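ATP-dependent DNA helicase (Mycobacterium smegmatis, PDB 5V9X) couples ATP hydrolysis to 3'-to-5' tracking along single-stranded DNA and unwinds RNA:DNA hybrids, as a helicase of the Lhr family. Local coordinates at residues A198-A203 with A827-L832; G771-F776 with D834-P839; E671-E674 with V678-S681; D435-A440 with A631-F636; P521-D526 with L532-G537. All blocks are in the same frame, centred on the assembly; numbering follows the deposited sequence.

Interaction 1: A198-A203 with A827-L832; sequences ATKRGA and AVRECL. With nucleotides of chain B.
Lys200 and Glu830 carry this contact, which spans from the first turn of helix 200-213 to helix 822-835. Lys200 NZ lies 2.9 Å from Glu830 OE1 in a hydrogen-bonded salt bridge. The ammonium comes down on the carboxylate from above, 73° out of its plane. Lys200 CE also meets the guanidinium of Arg829 at its edge, 3.7 Å from NH2. Lys200 NZ and Arg829 NH2, 4.3 Å apart, sit among carboxylates that pair with both. The reach is long because both main partners are straight: Lys200 is extended beyond CG, and Glu830 continues extended from a CG set opposite the backbone N (chi1 179°). The CA atoms of Lys200 and Glu830 can therefore stay 9.8 Å apart. Arg829 is instead bent at chi2 and chi3, which leaves Glu830 CB over the rim of one guanidinium face.

The bridge ties the first RecA-like ATPase domain, just past its DEVH box, to the DEAD/H-associated region more than 600 residues later. Further partners fix the charged ends: Asp462 takes a second salt bridge from Lys200 NZ, Arg779 holds Glu830 OE2, and Glu826 and Asp834 hold Arg829. Cys783 of helix 774-786 packs against both Lys200 and Glu830.

Thr199 occupies the N-cap position of helix 200-213, and its O accepts Ala203 N at 3.2 Å. Two residues on, Arg201 extends toward the tracking strand, where NH2 comes within 3.6 Å of C4' of DG9 of chain B. Glu168 and the carbonyl of Pro105 hold that guanidinium.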
# COMPACT_ATOMS: atom_id res chain seq x y z
N ALA A 198 -8.44 0.34 -1.81
CA ALA A 198 -8.38 -0.92 -2.52
C ALA A 198 -7.88 -2.07 -1.65
O ALA A 198 -7.42 -3.09 -2.18
CB ALA A 198 -7.50 -0.79 -3.77
N THR A 199 -7.97 -1.94 -0.33
CA THR A 199 -7.46 -2.95 0.58
C THR A 199 -8.53 -3.35 1.59
O THR A 199 -9.51 -2.63 1.80
CB THR A 199 -6.22 -2.47 1.34
OG1 THR A 199 -6.54 -1.28 2.08
CG2 THR A 199 -5.07 -2.19 0.38
N LYS A 200 -8.32 -4.51 2.21
CA LYS A 200 -9.18 -4.93 3.31
C LYS A 200 -9.05 -4.02 4.52
O LYS A 200 -9.93 -4.02 5.39
CB LYS A 200 -8.87 -6.37 3.72
CG LYS A 200 -9.14 -7.39 2.63
CD LYS A 200 -9.03 -8.81 3.16
CE LYS A 200 -9.09 -9.82 2.03
NZ LYS A 200 -9.08 -11.22 2.53
N ARG A 201 -7.96 -3.25 4.61
CA ARG A 201 -7.87 -2.23 5.65
C ARG A 201 -8.93 -1.15 5.47
O ARG A 201 -9.50 -0.67 6.45
CB ARG A 201 -6.46 -1.63 5.65
CG ARG A 201 -6.15 -0.78 6.87
CD ARG A 201 -4.76 -0.18 6.78
NE ARG A 201 -4.45 0.67 7.92
CZ ARG A 201 -3.52 1.62 7.92
NH1 ARG A 201 -2.81 1.85 6.82
NH2 ARG A 201 -3.31 2.36 9.00
N GLY A 202 -9.20 -0.77 4.22
CA GLY A 202 -10.24 0.21 3.95
C GLY A 202 -11.64 -0.35 4.12
O GLY A 202 -12.55 0.34 4.58
N ALA A 203 -11.82 -1.62 3.73
CA ALA A 203 -13.09 -2.29 4.01
C ALA A 203 -13.34 -2.36 5.51
O ALA A 203 -14.46 -2.13 5.98
CB ALA A 203 -13.09 -3.69 3.39
N ALA A 827 -10.78 -16.93 0.75
CA ALA A 827 -9.40 -17.14 0.33
C ALA A 827 -9.30 -17.24 -1.18
O ALA A 827 -8.42 -16.62 -1.80
CB ALA A 827 -8.83 -18.39 1.00
N VAL A 828 -10.20 -18.00 -1.80
CA VAL A 828 -10.23 -18.08 -3.26
C VAL A 828 -10.62 -16.73 -3.85
O VAL A 828 -10.10 -16.33 -4.91
CB VAL A 828 -11.20 -19.19 -3.72
CG1 VAL A 828 -11.22 -19.28 -5.23
CG2 VAL A 828 -10.78 -20.53 -3.14
N ARG A 829 -11.51 -16.00 -3.18
CA ARG A 829 -11.92 -14.69 -3.67
C ARG A 829 -10.75 -13.72 -3.68
O ARG A 829 -10.56 -12.97 -4.65
CB ARG A 829 -13.07 -14.16 -2.80
CG ARG A 829 -13.99 -13.14 -3.47
CD ARG A 829 -13.39 -11.74 -3.46
NE ARG A 829 -12.84 -11.38 -2.16
CZ ARG A 829 -12.00 -10.37 -1.97
NH1 ARG A 829 -11.63 -9.62 -3.00
NH2 ARG A 829 -11.54 -10.10 -0.76
N GLU A 830 -9.93 -13.72 -2.62
CA GLU A 830 -8.81 -12.78 -2.57
C GLU A 830 -7.74 -13.13 -3.60
O GLU A 830 -7.22 -12.24 -4.28
CB GLU A 830 -8.20 -12.76 -1.16
CG GLU A 830 -7.00 -11.82 -1.05
CD GLU A 830 -6.40 -11.77 0.34
OE1 GLU A 830 -6.83 -12.55 1.21
OE2 GLU A 830 -5.49 -10.94 0.55
N CYS A 831 -7.41 -14.42 -3.73
CA CYS A 831 -6.36 -14.82 -4.67
C CYS A 831 -6.73 -14.44 -6.10
O CYS A 831 -5.93 -13.83 -6.81
CB CYS A 831 -6.12 -16.33 -4.56
SG CYS A 831 -5.39 -16.88 -3.00
N LEU A 832 -7.95 -14.78 -6.52
CA LEU A 832 -8.32 -14.61 -7.92
C LEU A 832 -8.61 -13.15 -8.26
O LEU A 832 -8.29 -12.69 -9.37
CB LEU A 832 -9.54 -15.47 -8.25
CG LEU A 832 -9.42 -16.98 -8.02
CD1 LEU A 832 -10.73 -17.67 -8.38
CD2 LEU A 832 -8.28 -17.57 -8.82
P DG B 9 2.11 3.23 10.85
OP1 DG B 9 1.93 4.69 10.96
OP2 DG B 9 3.39 2.60 11.26
O5' DG B 9 0.93 2.51 11.65
C5' DG B 9 -0.41 2.70 11.23
C4' DG B 9 -1.34 1.77 11.99
O4' DG B 9 -1.15 0.41 11.53
C3' DG B 9 -1.14 1.75 13.50
O3' DG B 9 -2.40 1.71 14.15
C2' DG B 9 -0.34 0.48 13.74
C1' DG B 9 -0.84 -0.43 12.62
N9 DG B 9 0.16 -1.39 12.17
C8 DG B 9 1.40 -1.11 11.64
N7 DG B 9 2.08 -2.17 11.32
C5 DG B 9 1.25 -3.23 11.65
C6 DG B 9 1.45 -4.62 11.52
O6 DG B 9 2.44 -5.22 11.08
N1 DG B 9 0.35 -5.35 11.97
C2 DG B 9 -0.81 -4.79 12.48
N2 DG B 9 -1.76 -5.65 12.86
N3 DG B 9 -1.01 -3.48 12.60
C4 DG B 9 0.06 -2.77 12.17

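Interaction 2: G771-F776 with D834-P839; sequences GGSALF and DVYDVP
Apolar packing comes first: Leu775 CD2 is the single atom that touches both Val835 and Tyr836. It lies 3.8 Å from Val835 CG1 and 3.6 Å from Tyr836 CE1, and it approaches the tyrosine ring obliquely. The same methyl reaches the phenol end, with CD2 to Tyr836 OH also 3.6 Å. Leu775 and Tyr836 advance on each other from opposite directions. Val835 turns CG1 opposite its backbone N (chi1 -175°), which puts that branch against the leucine.

Polar groups contribute little across the contact. Ser773 OG comes to 4.2 Å from Tyr836 OH. Ser773, the N-cap residue of helix 774-786, has its OG hydrogen-bonded to Val770 O. The carbonyl of Val835, left at the end of a helix, is taken by Arg708.

Flanking packing completes the core: Leu715 of helix 707-725 touches both Ser773 and Tyr836, and Cys831 touches Leu775.

Tyr836 is the first residue to leave the helical conformation, and Asp837 then stands at the N-cap of helix 838-849. The arrangement is a short two-residue break linking helices 822-835 and 838-849, packed on the start of helix 774-786 in the helical part of the DEAD/H-associated region.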
# COMPACT_ATOMS: atom_id res chain seq x y z
N GLY A 771 -6.45 -23.85 -5.60
CA GLY A 771 -6.71 -24.50 -4.33
C GLY A 771 -5.50 -25.21 -3.75
O GLY A 771 -5.35 -25.30 -2.53
N GLY A 772 -4.63 -25.73 -4.61
CA GLY A 772 -3.43 -26.41 -4.18
C GLY A 772 -2.17 -25.57 -4.16
O GLY A 772 -1.11 -26.09 -3.80
N SER A 773 -2.25 -24.30 -4.54
CA SER A 773 -1.07 -23.46 -4.63
C SER A 773 -0.67 -22.93 -3.26
O SER A 773 -1.48 -22.83 -2.33
CB SER A 773 -1.33 -22.28 -5.58
OG SER A 773 -2.27 -21.38 -5.03
N ALA A 774 0.62 -22.59 -3.14
CA ALA A 774 1.14 -22.08 -1.88
C ALA A 774 0.50 -20.74 -1.50
O ALA A 774 0.35 -20.44 -0.32
CB ALA A 774 2.66 -21.94 -1.95
N LEU A 775 0.13 -19.93 -2.50
CA LEU A 775 -0.51 -18.66 -2.21
C LEU A 775 -1.83 -18.86 -1.47
O LEU A 775 -2.12 -18.14 -0.51
CB LEU A 775 -0.75 -17.88 -3.51
CG LEU A 775 -1.60 -16.62 -3.37
CD1 LEU A 775 -0.83 -15.54 -2.61
CD2 LEU A 775 -2.05 -16.11 -4.73
N PHE A 776 -2.62 -19.84 -1.90
CA PHE A 776 -3.90 -20.09 -1.25
C PHE A 776 -3.72 -20.52 0.20
O PHE A 776 -4.49 -20.11 1.07
CB PHE A 776 -4.68 -21.16 -2.02
CG PHE A 776 -5.95 -21.58 -1.35
CD1 PHE A 776 -7.12 -20.86 -1.53
CD2 PHE A 776 -5.98 -22.70 -0.53
CE1 PHE A 776 -8.29 -21.25 -0.90
CE2 PHE A 776 -7.15 -23.09 0.10
CZ PHE A 776 -8.30 -22.36 -0.09
N ASP A 834 -8.03 -10.16 -5.94
CA ASP A 834 -7.16 -9.15 -5.34
C ASP A 834 -5.68 -9.37 -5.66
O ASP A 834 -4.95 -8.40 -5.83
CB ASP A 834 -7.35 -9.12 -3.82
CG ASP A 834 -8.68 -8.53 -3.41
OD1 ASP A 834 -9.52 -8.28 -4.30
OD2 ASP A 834 -8.89 -8.31 -2.20
N VAL A 835 -5.23 -10.62 -5.74
CA VAL A 835 -3.83 -10.93 -6.00
C VAL A 835 -3.61 -11.10 -7.50
O VAL A 835 -2.78 -10.41 -8.10
CB VAL A 835 -3.38 -12.18 -5.24
CG1 VAL A 835 -1.89 -12.42 -5.43
CG2 VAL A 835 -3.73 -12.05 -3.77
N TYR A 836 -4.35 -12.02 -8.11
CA TYR A 836 -4.26 -12.24 -9.54
C TYR A 836 -5.01 -11.15 -10.30
O TYR A 836 -5.79 -10.37 -9.74
CB TYR A 836 -4.82 -13.61 -9.93
CG TYR A 836 -4.11 -14.81 -9.33
CD1 TYR A 836 -2.80 -14.71 -8.88
CD2 TYR A 836 -4.75 -16.03 -9.21
CE1 TYR A 836 -2.15 -15.81 -8.33
CE2 TYR A 836 -4.11 -17.13 -8.67
CZ TYR A 836 -2.81 -17.01 -8.23
OH TYR A 836 -2.18 -18.11 -7.68
N ASP A 837 -4.76 -11.10 -11.61
CA ASP A 837 -5.50 -10.26 -12.55
C ASP A 837 -5.82 -11.15 -13.75
O ASP A 837 -5.11 -11.14 -14.76
CB ASP A 837 -4.70 -9.01 -12.95
CG ASP A 837 -5.51 -8.05 -13.82
OD1 ASP A 837 -6.69 -8.34 -14.09
OD2 ASP A 837 -4.94 -7.01 -14.23
N VAL A 838 -6.89 -11.93 -13.62
CA VAL A 838 -7.28 -12.90 -14.64
C VAL A 838 -7.77 -12.21 -15.91
O VAL A 838 -7.38 -12.62 -17.01
CB VAL A 838 -8.32 -13.89 -14.10
CG1 VAL A 838 -8.77 -14.85 -15.19
CG2 VAL A 838 -7.74 -14.67 -12.92
N PRO A 839 -8.61 -11.16 -15.83
CA PRO A 839 -8.95 -10.42 -17.06
C PRO A 839 -7.74 -9.97 -17.86
O PRO A 839 -7.78 -9.99 -19.09
CB PRO A 839 -9.77 -9.24 -16.53
CG PRO A 839 -10.45 -9.79 -15.35
CD PRO A 839 -9.46 -10.72 -14.70

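Interaction 3: E671-E674 with V678-S681; sequences EQRE and VVPS
Gln672 and Arg673, near the C-terminal end of helix 661-676, meet Val679 and Pro680 in the connection that leads on to strand 684-691: the chain leaves the helix, passes against the side of its last turn at Val679 and Pro680, and then heads away to the strand. Val679 CG1 is the hub. It lies 3.9 Å from the backbone N of Arg673 and 4.1 Å from Arg673 CB, so this methyl rests against the helix backbone as much as against a side chain. Its CG1 is turned opposite the carbonyl carbon (chi1 -49°), which aims it at the helix. Gln672 joins in through its aliphatic part alone: CG is 4.0 Å from Val679 CG1 and 4.3 Å from Pro680 CD.

Beyond CG the glutamine bends (chi2 63°), and its amide serves a different neighbour. Gln672 OE1 accepts a hydrogen bond from the backbone N of Phe866 at helix 865-870, and Phe866 also packs on Pro680. Arg673 takes part through the base of its side chain, CB foremost, and its guanidinium points elsewhere.

Backbone polar atoms come near without pairing directly. Gln672 O and Val678 O are 4.1 Å apart. Thr676 OG1 lies within hydrogen-bonding reach of both carbonyls, which must share its single proton or take it in turn. Arg673 O and Val678 N likewise stand 4.1 Å apart.

The contact between the two ranges is therefore dispersive, built from methyl and methylene groups. Polar links lie on its flanks, the Thr676 hydroxyl at the turn and the Gln672 amide to Phe866, and they probably hold the helix end and the connection in place.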
# COMPACT_ATOMS: atom_id res chain seq x y z
N GLU A 671 23.01 -5.03 -24.97
CA GLU A 671 23.42 -6.40 -24.63
C GLU A 671 22.24 -7.36 -24.66
O GLU A 671 22.37 -8.50 -25.11
CB GLU A 671 24.09 -6.42 -23.26
CG GLU A 671 25.44 -5.74 -23.19
CD GLU A 671 26.10 -5.92 -21.84
OE1 GLU A 671 25.94 -7.01 -21.24
OE2 GLU A 671 26.77 -4.98 -21.37
N GLN A 672 21.08 -6.92 -24.17
CA GLN A 672 19.89 -7.76 -24.26
C GLN A 672 19.50 -8.00 -25.71
O GLN A 672 19.07 -9.10 -26.07
CB GLN A 672 18.73 -7.13 -23.49
CG GLN A 672 17.48 -7.99 -23.45
CD GLN A 672 17.72 -9.31 -22.73
OE1 GLN A 672 18.46 -9.36 -21.75
NE2 GLN A 672 17.10 -10.37 -23.22
N ARG A 673 19.63 -6.97 -26.55
CA ARG A 673 19.38 -7.14 -27.97
C ARG A 673 20.40 -8.08 -28.60
O ARG A 673 20.05 -8.91 -29.44
CB ARG A 673 19.40 -5.77 -28.66
CG ARG A 673 18.43 -5.62 -29.82
CD ARG A 673 18.31 -4.16 -30.27
NE ARG A 673 19.61 -3.56 -30.57
CZ ARG A 673 20.19 -2.63 -29.82
NH1 ARG A 673 19.60 -2.18 -28.72
NH2 ARG A 673 21.38 -2.15 -30.17
N GLU A 674 21.67 -7.97 -28.20
CA GLU A 674 22.69 -8.87 -28.73
C GLU A 674 22.48 -10.31 -28.28
O GLU A 674 22.91 -11.24 -28.96
CB GLU A 674 24.09 -8.39 -28.32
CG GLU A 674 24.50 -7.06 -28.91
CD GLU A 674 25.82 -6.57 -28.36
OE1 GLU A 674 26.43 -7.29 -27.53
OE2 GLU A 674 26.26 -5.46 -28.74
N VAL A 678 16.01 -9.54 -30.05
CA VAL A 678 15.04 -8.50 -29.74
C VAL A 678 14.88 -8.44 -28.23
O VAL A 678 15.26 -9.36 -27.50
CB VAL A 678 13.68 -8.74 -30.41
CG1 VAL A 678 13.83 -8.80 -31.93
CG2 VAL A 678 13.04 -10.02 -29.88
N VAL A 679 14.31 -7.34 -27.75
CA VAL A 679 14.10 -7.17 -26.32
C VAL A 679 12.62 -7.34 -25.99
O VAL A 679 11.75 -6.99 -26.80
CB VAL A 679 14.62 -5.80 -25.83
CG1 VAL A 679 16.04 -5.57 -26.34
CG2 VAL A 679 13.69 -4.67 -26.25
N PRO A 680 12.29 -7.91 -24.84
CA PRO A 680 10.88 -8.07 -24.46
C PRO A 680 10.20 -6.72 -24.33
O PRO A 680 10.81 -5.71 -23.97
CB PRO A 680 10.96 -8.78 -23.10
CG PRO A 680 12.32 -9.40 -23.07
CD PRO A 680 13.21 -8.51 -23.85
N SER A 681 8.90 -6.70 -24.63
CA SER A 681 8.14 -5.46 -24.64
C SER A 681 6.66 -5.79 -24.48
O SER A 681 6.28 -6.96 -24.32
CB SER A 681 8.39 -4.66 -25.92
OG SER A 681 7.78 -5.28 -27.03

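Interaction 4: D435-A440 with A631-F636; sequences DLIGCA and AAVGAF
Phe636 forms the close part of this helix pair, its ring reaching over to Ala440 and Ile437. Ala440 CB lies 3.6 Å from Phe636 CZ at the far end of the ring, and Ile437 CG2 lies 3.8 Å from CD2 along one flank. Both methyls approach the ring obliquely. The phenylalanine can span the gap because its CG is turned opposite the backbone N (chi1 169°), which carries the ring out from helix 627-640. Ile437 CG2 is likewise opposite its own backbone N, so the short branch does the touching. Val441, next to Ala440, and Gln444, a turn beyond it, also touch the ring, and Leu665 of helix 661-676 packs on both Phe636 and Ile437.

Helix 433-448 follows strand 424-429 of the second RecA-like sheet, and helix 627-640 belongs to the connection that later adds strand 657-659 at the edge of the same sheet. The segments cross steeply, at 109°, with axes 10.2 Å apart at closest approach. Such an angle limits the overlap to a small patch, and one large ring fills much of the spacing.

Away from the ring the packing is thinner. Val633 CG1 is 4.3 Å from Ile437 CG2, a looser apolar touch at the edge of the patch. Ala631, Ala632 and Ala635 lie on the partly exposed flank of helix 627-640, and Gly438 is partly exposed on the other helix.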
# COMPACT_ATOMS: atom_id res chain seq x y z
N ASP A 435 16.44 -2.61 -12.44
CA ASP A 435 15.79 -1.61 -11.60
C ASP A 435 15.88 -0.23 -12.24
O ASP A 435 15.00 0.61 -12.02
CB ASP A 435 16.41 -1.59 -10.21
CG ASP A 435 15.64 -0.72 -9.23
OD1 ASP A 435 14.45 -0.43 -9.50
OD2 ASP A 435 16.22 -0.32 -8.20
N LEU A 436 16.92 0.02 -13.04
CA LEU A 436 17.04 1.30 -13.73
C LEU A 436 15.86 1.54 -14.66
O LEU A 436 15.34 2.65 -14.74
CB LEU A 436 18.36 1.34 -14.51
CG LEU A 436 18.60 2.49 -15.48
CD1 LEU A 436 18.59 3.83 -14.76
CD2 LEU A 436 19.92 2.29 -16.22
N ILE A 437 15.42 0.49 -15.37
CA ILE A 437 14.21 0.60 -16.18
C ILE A 437 13.00 0.86 -15.30
O ILE A 437 12.11 1.64 -15.65
CB ILE A 437 14.03 -0.67 -17.03
CG1 ILE A 437 15.20 -0.83 -18.01
CG2 ILE A 437 12.70 -0.63 -17.78
CD1 ILE A 437 15.26 -2.19 -18.66
N GLY A 438 12.96 0.22 -14.12
CA GLY A 438 11.85 0.44 -13.21
C GLY A 438 11.76 1.88 -12.73
O GLY A 438 10.67 2.46 -12.68
N CYS A 439 12.90 2.46 -12.36
CA CYS A 439 12.91 3.86 -11.92
C CYS A 439 12.57 4.80 -13.07
O CYS A 439 11.89 5.81 -12.87
CB CYS A 439 14.27 4.21 -11.33
SG CYS A 439 14.74 3.24 -9.88
N ALA A 440 13.04 4.49 -14.28
CA ALA A 440 12.79 5.36 -15.42
C ALA A 440 11.30 5.41 -15.76
O ALA A 440 10.72 6.50 -15.89
CB ALA A 440 13.60 4.90 -16.63
N ALA A 631 2.46 -3.09 -18.83
CA ALA A 631 2.43 -2.71 -20.24
C ALA A 631 3.35 -1.52 -20.50
O ALA A 631 4.13 -1.52 -21.46
CB ALA A 631 1.00 -2.40 -20.67
N ALA A 632 3.26 -0.50 -19.65
CA ALA A 632 4.09 0.69 -19.82
C ALA A 632 5.58 0.37 -19.75
O ALA A 632 6.39 1.02 -20.42
CB ALA A 632 3.73 1.74 -18.77
N VAL A 633 5.95 -0.64 -18.95
CA VAL A 633 7.36 -1.01 -18.83
C VAL A 633 7.86 -1.60 -20.14
O VAL A 633 8.96 -1.26 -20.61
CB VAL A 633 7.55 -1.99 -17.66
CG1 VAL A 633 8.90 -2.68 -17.75
CG2 VAL A 633 7.42 -1.25 -16.33
N GLY A 634 7.08 -2.49 -20.75
CA GLY A 634 7.49 -3.09 -22.01
C GLY A 634 7.52 -2.08 -23.15
O GLY A 634 8.44 -2.10 -23.98
N ALA A 635 6.52 -1.20 -23.21
CA ALA A 635 6.50 -0.17 -24.24
C ALA A 635 7.67 0.79 -24.09
O ALA A 635 8.15 1.33 -25.09
CB ALA A 635 5.17 0.59 -24.19
N PHE A 636 8.15 1.00 -22.86
CA PHE A 636 9.35 1.80 -22.66
C PHE A 636 10.59 1.05 -23.13
O PHE A 636 11.46 1.62 -23.79
CB PHE A 636 9.47 2.19 -21.19
CG PHE A 636 10.81 2.78 -20.82
CD1 PHE A 636 11.01 4.16 -20.84
CD2 PHE A 636 11.86 1.97 -20.41
CE1 PHE A 636 12.23 4.70 -20.49
CE2 PHE A 636 13.09 2.52 -20.06
CZ PHE A 636 13.27 3.88 -20.10

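Interaction 5: P521-D526 with L532-G537; sequences PRLVYD and LTARPG
Arg535 reaches across the neighbouring strand on the Val524 side, to Leu523 O and Pro521. Its CB lies 3.7 Å from Arg522 O, the carbonyl that also accepts Arg535 N. CG comes within 3.7 Å of Val524 CG2, and CD passes the same methyl. NE then donates to Leu523 O at 3.1 Å, and NH2 reaches that oxygen too at 3.3 Å, so one carbonyl is gripped side-on by two nitrogens coming from the same face of its plane. Both bonds are bent, with N-H...O angles of 143° and 136°. At the far corner NH1 meets Pro521 CG at 3.4 Å, while Pro521 CB lies over one face of the guanidinium. The chain can run this far because it is extended from CG to NE.

Ahead of the arginine the strands are in regular antiparallel register. Val524 and Thr533 form the hydrogen-bonded pair, Val524 N to Thr533 O 2.8 Å and Thr533 N to Val524 O 3.0 Å. Leu523 with Ala534 and Tyr525 with Leu532 are non-hydrogen-bonded pairs. On their face Leu532 CD2 meets Leu523 CD1 at 4.0 Å and also touches the Tyr525 ring, and helix 497-508 covers this side through Leu504 and Leu507; Tyr525 OH is hydrogen-bonded to Glu501 OE1. The whole is an antiparallel beta hairpin packed on a helix, as expected of the wing in a winged-helix domain.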
# COMPACT_ATOMS: atom_id res chain seq x y z
N PRO A 521 -15.93 -20.92 17.66
CA PRO A 521 -16.96 -19.91 17.36
C PRO A 521 -17.07 -18.89 18.48
O PRO A 521 -16.87 -19.19 19.66
CB PRO A 521 -18.24 -20.75 17.24
CG PRO A 521 -18.00 -21.90 18.15
CD PRO A 521 -16.52 -22.21 18.06
N ARG A 522 -17.41 -17.66 18.09
CA ARG A 522 -17.34 -16.52 19.00
C ARG A 522 -18.67 -15.85 19.26
O ARG A 522 -18.73 -14.91 20.07
CB ARG A 522 -16.35 -15.49 18.46
CG ARG A 522 -15.07 -16.09 17.91
CD ARG A 522 -14.32 -16.88 18.97
NE ARG A 522 -12.94 -17.14 18.58
CZ ARG A 522 -11.99 -17.57 19.41
NH1 ARG A 522 -12.28 -17.79 20.68
NH2 ARG A 522 -10.76 -17.78 18.96
N LEU A 523 -19.75 -16.28 18.60
CA LEU A 523 -21.05 -15.66 18.78
C LEU A 523 -22.11 -16.74 18.93
O LEU A 523 -21.90 -17.90 18.58
CB LEU A 523 -21.40 -14.74 17.60
CG LEU A 523 -20.50 -13.53 17.37
CD1 LEU A 523 -20.90 -12.81 16.10
CD2 LEU A 523 -20.54 -12.59 18.56
N VAL A 524 -23.26 -16.33 19.46
CA VAL A 524 -24.43 -17.19 19.58
C VAL A 524 -25.56 -16.55 18.78
O VAL A 524 -25.85 -15.36 18.95
CB VAL A 524 -24.85 -17.41 21.04
CG1 VAL A 524 -26.11 -18.24 21.12
CG2 VAL A 524 -23.72 -18.08 21.82
N TYR A 525 -26.18 -17.33 17.90
CA TYR A 525 -27.15 -16.83 16.93
C TYR A 525 -28.53 -17.36 17.28
O TYR A 525 -28.73 -18.58 17.36
CB TYR A 525 -26.75 -17.25 15.51
CG TYR A 525 -27.44 -16.50 14.39
CD1 TYR A 525 -28.25 -15.41 14.65
CD2 TYR A 525 -27.27 -16.89 13.07
CE1 TYR A 525 -28.88 -14.72 13.63
CE2 TYR A 525 -27.90 -16.22 12.04
CZ TYR A 525 -28.70 -15.13 12.32
OH TYR A 525 -29.32 -14.46 11.29
N ASP A 526 -29.48 -16.46 17.49
CA ASP A 526 -30.88 -16.79 17.75
C ASP A 526 -31.66 -16.47 16.48
O ASP A 526 -32.07 -15.32 16.27
CB ASP A 526 -31.42 -16.02 18.95
CG ASP A 526 -32.77 -16.54 19.41
OD1 ASP A 526 -32.84 -17.08 20.54
OD2 ASP A 526 -33.75 -16.42 18.65
N LEU A 532 -27.78 -11.73 17.62
CA LEU A 532 -26.44 -12.23 17.86
C LEU A 532 -25.94 -11.71 19.19
O LEU A 532 -25.96 -10.50 19.44
CB LEU A 532 -25.48 -11.81 16.74
CG LEU A 532 -25.70 -12.39 15.35
CD1 LEU A 532 -25.56 -11.31 14.30
CD2 LEU A 532 -24.72 -13.52 15.09
N THR A 533 -25.49 -12.62 20.06
CA THR A 533 -24.87 -12.26 21.32
C THR A 533 -23.45 -12.80 21.36
O THR A 533 -23.11 -13.76 20.67
CB THR A 533 -25.67 -12.78 22.52
OG1 THR A 533 -25.97 -14.17 22.34
CG2 THR A 533 -26.96 -11.99 22.69
N ALA A 534 -22.63 -12.18 22.20
CA ALA A 534 -21.22 -12.53 22.29
C ALA A 534 -21.00 -13.62 23.33
O ALA A 534 -21.68 -13.67 24.36
CB ALA A 534 -20.38 -11.30 22.65
N ARG A 535 -20.06 -14.50 23.05
CA ARG A 535 -19.57 -15.45 24.03
C ARG A 535 -18.45 -14.82 24.83
O ARG A 535 -17.84 -13.84 24.39
CB ARG A 535 -19.09 -16.72 23.33
CG ARG A 535 -20.14 -17.36 22.45
CD ARG A 535 -19.79 -18.80 22.14
NE ARG A 535 -20.57 -19.33 21.03
CZ ARG A 535 -20.45 -20.56 20.56
NH1 ARG A 535 -19.59 -21.41 21.11
NH2 ARG A 535 -21.20 -20.96 19.54
N PRO A 536 -18.16 -15.34 26.03
CA PRO A 536 -17.15 -14.70 26.89
C PRO A 536 -15.84 -14.43 26.16
O PRO A 536 -15.30 -15.30 25.46
CB PRO A 536 -16.97 -15.72 28.01
CG PRO A 536 -18.29 -16.39 28.11
CD PRO A 536 -18.84 -16.45 26.71
N GLY A 537 -15.34 -13.21 26.31
CA GLY A 537 -14.08 -12.82 25.73
C GLY A 537 -14.13 -12.36 24.29
O GLY A 537 -13.08 -12.21 23.67

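Overall arrangement
Interactions 1 and 2 share helix 822-835, with centres 11 Å apart, and touch where Phe776 packs on Ala827 and Val828 and where Arg829 meets Asp834. Along the chain their segments alternate. Interactions 3 and 4 form a second cluster, centres 14 Å apart, touching at Ser681 and Gly634, close to the second RecA-like sheet. Interaction 5, the hairpin of the winged-helix region, stands alone, its centre 25 Å from interaction 1 and 61 Å from interaction 3. In sequence interaction 4 encloses interaction 5, and interaction 1 spans them both and interaction 3. Interaction 1 joins the first ATPase domain to the C-terminal region beside the bound DNA, so residues far apart in sequence pack into one body.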